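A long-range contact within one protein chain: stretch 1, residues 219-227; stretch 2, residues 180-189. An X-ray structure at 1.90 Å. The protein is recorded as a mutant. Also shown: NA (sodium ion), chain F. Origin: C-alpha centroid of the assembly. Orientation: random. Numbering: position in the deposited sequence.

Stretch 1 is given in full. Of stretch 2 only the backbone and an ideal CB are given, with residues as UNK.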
# COMPACT_ATOMS: atom_id res chain seq x y z
N ASP A 219 5.59 17.19 18.59
CA ASP A 219 6.78 17.56 17.82
C ASP A 219 6.43 17.30 16.36
O ASP A 219 5.32 16.87 16.03
CB ASP A 219 8.01 16.76 18.27
CG ASP A 219 9.34 17.50 18.03
OD1 ASP A 219 9.41 18.40 17.16
OD2 ASP A 219 10.32 17.16 18.72
N THR A 220 7.40 17.56 15.48
CA THR A 220 7.20 17.40 14.04
C THR A 220 6.72 15.99 13.72
O THR A 220 7.27 15.00 14.22
CB THR A 220 8.51 17.67 13.30
OG1 THR A 220 8.97 19.00 13.62
CG2 THR A 220 8.35 17.54 11.79
N VAL A 221 5.70 15.90 12.86
CA VAL A 221 5.24 14.62 12.33
C VAL A 221 6.07 14.30 11.09
O VAL A 221 6.12 15.10 10.15
CB VAL A 221 3.74 14.65 12.00
CG1 VAL A 221 3.30 13.32 11.43
CG2 VAL A 221 2.92 15.00 13.23
N TRP A 222 6.71 13.14 11.10
CA TRP A 222 7.61 12.74 10.02
C TRP A 222 6.83 11.84 9.05
O TRP A 222 5.73 12.24 8.64
CB TRP A 222 8.87 12.12 10.63
CG TRP A 222 9.88 13.14 11.04
CD1 TRP A 222 9.76 14.06 12.03
CD2 TRP A 222 11.17 13.34 10.45
NE1 TRP A 222 10.90 14.83 12.10
CE2 TRP A 222 11.78 14.40 11.15
CE3 TRP A 222 11.87 12.73 9.41
CZ2 TRP A 222 13.06 14.87 10.83
CZ3 TRP A 222 13.14 13.19 9.10
CH2 TRP A 222 13.72 14.25 9.81
N PHE A 223 7.32 10.66 8.68
CA PHE A 223 6.75 9.93 7.57
C PHE A 223 5.46 9.23 7.96
O PHE A 223 5.23 8.90 9.13
CB PHE A 223 7.77 8.93 7.03
CG PHE A 223 9.00 9.59 6.45
CD1 PHE A 223 8.96 10.12 5.18
CD2 PHE A 223 10.16 9.70 7.19
CE1 PHE A 223 10.08 10.75 4.65
CE2 PHE A 223 11.28 10.33 6.66
CZ PHE A 223 11.23 10.85 5.39
N SER A 224 4.62 9.02 6.96
CA SER A 224 3.32 8.42 7.14
C SER A 224 3.13 7.33 6.10
O SER A 224 3.84 7.26 5.09
CB SER A 224 2.20 9.47 7.04
OG SER A 224 2.21 10.08 5.76
N SER A 225 2.16 6.47 6.38
CA SER A 225 1.72 5.39 5.52
C SER A 225 0.21 5.43 5.47
O SER A 225 -0.45 5.80 6.44
CB SER A 225 2.17 4.01 6.06
OG SER A 225 3.58 3.95 6.26
N VAL A 226 -0.36 5.02 4.34
CA VAL A 226 -1.80 4.85 4.21
C VAL A 226 -2.07 3.37 4.00
O VAL A 226 -1.31 2.69 3.31
CB VAL A 226 -2.38 5.72 3.07
CG1 VAL A 226 -1.77 5.35 1.74
CG2 VAL A 226 -3.89 5.60 3.03
N ALA A 227 -3.13 2.88 4.62
CA ALA A 227 -3.47 1.47 4.56
C ALA A 227 -4.88 1.29 5.10
O ALA A 227 -5.44 2.19 5.73
CB ALA A 227 -2.49 0.60 5.35
N UNK A 180 4.64 25.32 5.59
CA UNK A 180 5.79 25.24 6.48
C UNK A 180 6.54 23.94 6.26
O UNK A 180 5.99 22.93 5.80
CB UNK A 180 5.35 25.36 7.94
N UNK A 181 7.82 23.95 6.63
CA UNK A 181 8.68 22.80 6.40
C UNK A 181 8.04 21.50 6.89
O UNK A 181 7.57 21.41 8.03
CB UNK A 181 10.03 23.01 7.09
N UNK A 182 8.06 20.50 6.02
CA UNK A 182 7.58 19.17 6.37
C UNK A 182 8.58 18.14 5.85
O UNK A 182 8.83 18.10 4.63
CB UNK A 182 6.18 18.92 5.80
N UNK A 183 9.19 17.31 6.70
CA UNK A 183 10.11 16.30 6.16
C UNK A 183 9.43 15.31 5.25
O UNK A 183 10.09 14.73 4.38
CB UNK A 183 10.79 15.54 7.30
N UNK A 184 8.12 15.12 5.40
CA UNK A 184 7.37 14.11 4.67
C UNK A 184 6.04 14.66 4.18
O UNK A 184 5.29 15.28 4.94
CB UNK A 184 7.14 12.88 5.55
N UNK A 185 5.72 14.36 2.92
CA UNK A 185 4.41 14.63 2.34
C UNK A 185 3.95 13.40 1.57
O UNK A 185 4.76 12.75 0.91
CB UNK A 185 4.45 15.86 1.43
N UNK A 186 2.65 13.09 1.65
CA UNK A 186 2.05 12.07 0.80
C UNK A 186 0.69 12.57 0.33
O UNK A 186 0.12 13.51 0.88
CB UNK A 186 1.92 10.74 1.54
N UNK A 187 0.16 11.92 -0.71
CA UNK A 187 -1.15 12.25 -1.24
C UNK A 187 -2.04 11.01 -1.27
O UNK A 187 -1.58 9.92 -1.62
CB UNK A 187 -1.02 12.85 -2.64
N UNK A 188 -3.31 11.19 -0.92
CA UNK A 188 -4.29 10.12 -1.02
C UNK A 188 -5.68 10.75 -0.97
O UNK A 188 -5.86 11.85 -0.43
CB UNK A 188 -4.11 9.09 0.09
N UNK A 189 -6.65 10.05 -1.55
CA UNK A 189 -8.04 10.48 -1.52
C UNK A 189 -8.62 10.12 -0.16
O UNK A 189 -8.98 8.98 0.10
CB UNK A 189 -8.85 9.84 -2.65
NA NA F . -10.46 13.52 -1.90

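Position 180 has nothing of stretch 1 within 5.5 Å of its ideal CB, so stretch 1 sets no demand there; the residue is D180, which makes no contact with stretch 1. At 181 the CB points sideways with nothing of stretch 1 within 5.5 Å; T220 and the W222 indole are off to one side, for a long side chain that bends toward them. A small residue would not reach them; a long or aromatic one could. W181, with chi1 in t, does so: its CZ3 lies 3.9 Å from T220 CG2, and its CH2 meets W222 CZ2 at 4.2 Å, with W222 at the edge of the W181 ring. Position 182 points sideways with nothing close, and stretch 1 hardly discriminates; it is A182.

Position 183 is the most informative. Its CB points toward stretch 1, 3.7 Å from W222 CE3, with T220 CG2 and F223 CZ further off. An indole face invites a compact apolar group with C-H bonds, and phi of -63° is also compatible with proline; alanine or valine might serve as well. The residue is P183. Its CG sits 3.6 Å from the centroid of the five-membered ring of W222, 12° off the normal, a CH-pi contact over the face, while its CD packs 3.7 Å from T220 CG2.

At 184 the ideal CB is only 3.3 Å from F223 CD1 and 3.5 Å from W222 O, too tight for bulk directed that way. A small side chain suits, and a polar one could turn toward S224, whose N is 4.8 Å from the ideal CB. S184 fits: its CB lies 3.4 Å from F223 CD1. No direct hydrogen bond crosses between the stretches, so the polar links seen here between them run through water. One water donates to S184 OG (2.9 Å) and also hydrogen-bonds S224 OG (2.8 Å); another accepts from S184 N (2.9 Å) and lies 2.7 Å from V221 O, within hydrogen-bonding reach.

Position 185 points away, leaving its choice to other neighbours; it is S185. The direction alternates back at 186, where CB faces stretch 1 with S224 OG 4.3 Å off. There is room for a medium or long side chain, polar to meet the hydroxyl or apolar to fill space. I186 takes the apolar course, its CD1 reaching 3.3 Å from S224 OG.

Position 187 is out of reach and holds A187. At 188 CB points toward stretch 1 again, 4.6 Å from V226 CG2, an apolar surface that leucine, isoleucine or an aromatic could cover. F188 does, its CD2 4.1 Å from V226 CG2. Position 189 is out of reach of stretch 1, but the visible sodium ion nearby favours an oxygen ligand: D189 OD1 binds NA at 2.3 Å.

Stretch 2 180-189: DWAPSSIAFD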
# COMPACT_ATOMS: atom_id res chain seq x y z
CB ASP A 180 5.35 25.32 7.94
CG ASP A 180 4.83 26.69 8.33
OD1 ASP A 180 5.28 27.69 7.74
OD2 ASP A 180 3.98 26.76 9.24
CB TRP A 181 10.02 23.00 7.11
CG TRP A 181 10.88 21.78 7.03
CD1 TRP A 181 11.57 21.33 5.95
CD2 TRP A 181 11.15 20.85 8.09
NE1 TRP A 181 12.25 20.18 6.26
CE2 TRP A 181 12.01 19.86 7.57
CE3 TRP A 181 10.74 20.75 9.42
CZ2 TRP A 181 12.47 18.80 8.34
CZ3 TRP A 181 11.20 19.70 10.18
CH2 TRP A 181 12.06 18.73 9.63
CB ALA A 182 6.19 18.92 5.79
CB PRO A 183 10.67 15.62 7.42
CG PRO A 183 9.71 15.93 8.52
CD PRO A 183 9.10 17.27 8.17
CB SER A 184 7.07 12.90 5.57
OG SER A 184 6.14 12.04 4.94
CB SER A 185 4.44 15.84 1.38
OG SER A 185 5.09 16.96 1.96
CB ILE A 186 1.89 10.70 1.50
CG1 ILE A 186 0.92 10.79 2.69
CG2 ILE A 186 3.24 10.18 1.97
CD1 ILE A 186 0.39 9.42 3.13
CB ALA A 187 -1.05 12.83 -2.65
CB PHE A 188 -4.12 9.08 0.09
CG PHE A 188 -4.48 9.57 1.46
CD1 PHE A 188 -3.64 10.43 2.15
CD2 PHE A 188 -5.65 9.16 2.08
CE1 PHE A 188 -3.97 10.88 3.42
CE2 PHE A 188 -5.99 9.60 3.34
CZ PHE A 188 -5.15 10.46 4.02
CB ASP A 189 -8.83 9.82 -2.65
CG ASP A 189 -10.24 10.38 -2.80
OD1 ASP A 189 -10.66 11.21 -1.95
OD2 ASP A 189 -10.93 10.01 -3.77
O HOH W 1 6.32 15.92 7.59
O HOH W 2 3.40 12.66 5.54
O HOH W 3 3.79 13.97 7.69
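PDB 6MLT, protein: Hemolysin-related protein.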